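PDB 3ZY2: putative gdp-fucose protein o-fucosyltransferase 1, which belongs to the GDP-fucose protein O-fucosyltransferase family of the GT-B clan and binds guanosine-5'-diphosphate. Local coordinates for residues 191-196 with 318-323. Numbering follows the deposited sequence.
Sequences LRWSSR and SLAIMG
W193 and A320 have the nearest CA atoms across the contact, 7.0 Å apart, where the extended lead-in to helix 195-208 passes helix 315-324 with no hydrogen bond between the two. Both elements belong to the GT-B fold, and helix 315-324 lies in the connection between strands 307-308 and 327-330 of the parallel sheet that also holds strand 282-287. A single indole carries the contact, and the 146 Å² buried in all is correspondingly small. With CG anti to its own carbonyl carbon (chi1 -57°), W193 sends the ring across to the helix. A320 lies over one face of it: the methyl CB sits 3.9 Å from the centroid of the five-membered ring and 17° off the ring normal, which meets the geometry of a CH-pi contact. The CA of A320 approaches the same pyrrole part, 3.7 Å from NE1 of W193, so the indole lies close to the helix backbone at this alanine. L319 meets the six-membered part instead, its side chain crossing that of W193 at about a right angle. NE1 of W193 is hydrogen-bonded to OE1 of E343 on helix 335-346, which satisfies the buried indole N-H and should restrict rotation of the ring; F63 also stacks with W193. L319, which packs on the tryptophan, also touches F20 and F336, two residues that line the guanosine-5'-diphosphate pocket, and its side chain is about 7 Å from the nucleotide. The leucine reaches the benzo portion with two of its carbons: CB lies 3.5 Å from CZ2 of W193, and the branch methyl CD1 lies 3.6 Å from CH2 of W193.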
ATOM      1  N   LEU A 191       9.935  -4.131  25.955  1.00 13.16           N
ATOM      2  CA  LEU A 191      10.965  -3.184  25.458  1.00 12.73           C
ATOM      3  C   LEU A 191      11.541  -2.451  26.658  1.00 13.32           C
ATOM      4  O   LEU A 191      10.944  -1.501  27.175  1.00 14.22           O
ATOM      5  CB  LEU A 191      10.390  -2.201  24.432  1.00 13.55           C
ATOM      6  CG  LEU A 191       9.757  -2.834  23.180  1.00 14.53           C
ATOM      7  CD1 LEU A 191       9.390  -1.781  22.170  1.00 13.54           C
ATOM      8  CD2 LEU A 191      10.602  -3.909  22.514  1.00 18.30           C
ATOM      9  N   ARG A 192      12.710  -2.915  27.092  1.00 13.17           N
ATOM     10  CA  ARG A 192      13.386  -2.403  28.284  1.00 13.36           C
ATOM     11  C   ARG A 192      14.639  -1.688  27.805  1.00 13.21           C
ATOM     12  O   ARG A 192      15.437  -2.273  27.078  1.00 13.42           O
ATOM     13  CB  ARG A 192      13.774  -3.570  29.189  1.00 15.23           C
ATOM     14  CG  ARG A 192      14.547  -3.120  30.432  1.00 16.61           C
ATOM     15  CD  ARG A 192      14.734  -4.250  31.408  1.00 20.48           C
ATOM     16  NE  ARG A 192      13.439  -4.730  31.909  1.00 22.18           N
ATOM     17  CZ  ARG A 192      13.272  -5.820  32.650  1.00 26.92           C
ATOM     18  NH1 ARG A 192      14.313  -6.571  33.006  1.00 27.29           N
ATOM     19  NH2 ARG A 192      12.052  -6.158  33.036  1.00 28.09           N
ATOM     20  N   TRP A 193      14.821  -0.431  28.210  1.00 12.59           N
ATOM     21  CA  TRP A 193      15.990   0.333  27.771  1.00 13.10           C
ATOM     22  C   TRP A 193      17.286  -0.378  28.080  1.00 13.50           C
ATOM     23  O   TRP A 193      17.443  -1.006  29.135  1.00 15.02           O
ATOM     24  CB  TRP A 193      16.021   1.751  28.367  1.00 12.00           C
ATOM     25  CG  TRP A 193      14.772   2.499  28.006  1.00 12.07           C
ATOM     26  CD1 TRP A 193      13.697   2.736  28.822  1.00 13.54           C
ATOM     27  CD2 TRP A 193      14.432   3.029  26.720  1.00 11.93           C
ATOM     28  NE1 TRP A 193      12.722   3.407  28.124  1.00 13.97           N
ATOM     29  CE2 TRP A 193      13.142   3.597  26.833  1.00 12.07           C
ATOM     30  CE3 TRP A 193      15.092   3.087  25.480  1.00 13.46           C
ATOM     31  CZ2 TRP A 193      12.488   4.210  25.744  1.00 12.93           C
ATOM     32  CZ3 TRP A 193      14.451   3.707  24.402  1.00 14.19           C
ATOM     33  CH2 TRP A 193      13.164   4.273  24.552  1.00 14.13           C
ATOM     34  N   SER A 194      18.238  -0.240  27.157  1.00 13.38           N
ATOM     35  CA  SER A 194      19.568  -0.808  27.359  1.00 14.23           C
ATOM     36  C   SER A 194      20.127  -0.317  28.688  1.00 15.29           C
ATOM     37  O   SER A 194      19.745   0.767  29.201  1.00 14.91           O
ATOM     38  CB  SER A 194      20.489  -0.393  26.214  1.00 15.48           C
ATOM     39  OG  SER A 194      20.651   1.028  26.207  1.00 16.45           O
ATOM     40  N   SER A 195      21.022  -1.097  29.268  1.00 16.53           N
ATOM     41  CA  SER A 195      21.616  -0.699  30.528  1.00 17.49           C
ATOM     42  C   SER A 195      22.281   0.674  30.424  1.00 17.06           C
ATOM     43  O   SER A 195      22.213   1.464  31.361  1.00 17.14           O
ATOM     44  CB  SER A 195      22.595  -1.766  31.001  1.00 19.10           C
ATOM     45  OG  SER A 195      23.667  -1.870  30.095  1.00 25.20           O
ATOM     46  N   ARG A 196      22.894   0.971  29.285  1.00 16.77           N
ATOM     47  CA  ARG A 196      23.548   2.275  29.092  1.00 17.36           C
ATOM     48  C   ARG A 196      22.542   3.421  29.250  1.00 15.77           C
ATOM     49  O   ARG A 196      22.827   4.419  29.927  1.00 15.89           O
ATOM     50  CB  ARG A 196      24.213   2.311  27.724  1.00 18.39           C
ATOM     51  CG  ARG A 196      24.972   3.605  27.414  1.00 20.78           C
ATOM     52  CD  ARG A 196      25.400   3.610  25.944  1.00 25.58           C
ATOM     53  NE  ARG A 196      24.265   3.348  25.053  1.00 26.70           N
ATOM     54  CZ  ARG A 196      23.458   4.281  24.553  1.00 27.19           C
ATOM     55  NH1 ARG A 196      23.651   5.572  24.813  1.00 28.24           N
ATOM     56  NH2 ARG A 196      22.444   3.923  23.792  1.00 25.16           N
ATOM     57  N   SER A 318      15.673  10.724  27.290  1.00 12.11           N
ATOM     58  CA  SER A 318      14.457  11.470  27.692  1.00 11.68           C
ATOM     59  C   SER A 318      13.279  10.532  27.883  1.00 11.68           C
ATOM     60  O   SER A 318      12.554  10.656  28.865  1.00 11.42           O
ATOM     61  CB  SER A 318      14.085  12.581  26.706  1.00 13.48           C
ATOM     62  OG  SER A 318      15.004  13.662  26.816  1.00 16.14           O
ATOM     63  N   LEU A 319      13.054   9.622  26.936  1.00 10.34           N
ATOM     64  CA  LEU A 319      11.973   8.646  27.106  1.00 10.02           C
ATOM     65  C   LEU A 319      12.142   7.837  28.402  1.00 10.06           C
ATOM     66  O   LEU A 319      11.166   7.586  29.145  1.00  9.93           O
ATOM     67  CB  LEU A 319      11.934   7.687  25.896  1.00 10.02           C
ATOM     68  CG  LEU A 319      11.405   8.334  24.601  1.00  9.55           C
ATOM     69  CD1 LEU A 319      11.751   7.430  23.445  1.00 10.24           C
ATOM     70  CD2 LEU A 319       9.890   8.554  24.652  1.00 12.54           C
ATOM     71  N   ALA A 320      13.372   7.387  28.654  1.00 10.44           N
ATOM     72  CA  ALA A 320      13.651   6.587  29.835  1.00 10.95           C
ATOM     73  C   ALA A 320      13.367   7.379  31.117  1.00 10.95           C
ATOM     74  O   ALA A 320      12.753   6.851  32.051  1.00 11.02           O
ATOM     75  CB  ALA A 320      15.099   6.093  29.799  1.00 12.03           C
ATOM     76  N   ILE A 321      13.806   8.637  31.155  1.00 10.08           N
ATOM     77  CA  ILE A 321      13.555   9.500  32.327  1.00  9.71           C
ATOM     78  C   ILE A 321      12.062   9.670  32.553  1.00 10.89           C
ATOM     79  O   ILE A 321      11.584   9.576  33.664  1.00 11.52           O
ATOM     80  CB  ILE A 321      14.260  10.868  32.189  1.00 10.21           C
ATOM     81  CG1 ILE A 321      15.788  10.683  32.276  1.00 10.25           C
ATOM     82  CG2 ILE A 321      13.788  11.867  33.280  1.00 10.98           C
ATOM     83  CD1 ILE A 321      16.556  11.865  31.774  1.00 11.70           C
ATOM     84  N   MET A 322      11.316   9.922  31.480  1.00 10.54           N
ATOM     85  CA  MET A 322       9.871  10.105  31.622  1.00 10.96           C
ATOM     86  C   MET A 322       9.213   8.824  32.105  1.00 11.42           C
ATOM     87  O   MET A 322       8.222   8.883  32.841  1.00 11.82           O
ATOM     88  CB  MET A 322       9.260  10.604  30.299  1.00 11.40           C
ATOM     89  CG  MET A 322       9.762  12.010  29.891  1.00 11.61           C
ATOM     90  SD  MET A 322       8.872  12.780  28.507  1.00 15.21           S
ATOM     91  CE  MET A 322       9.722  11.898  27.205  1.00 13.74           C
ATOM     92  N   GLY A 323       9.735   7.663  31.700  1.00 10.81           N
ATOM     93  CA  GLY A 323       9.164   6.380  32.165  1.00 12.49           C
ATOM     94  C   GLY A 323       9.391   6.177  33.656  1.00 12.17           C
ATOM     95  O   GLY A 323       8.610   5.453  34.318  1.00 13.89           O
TER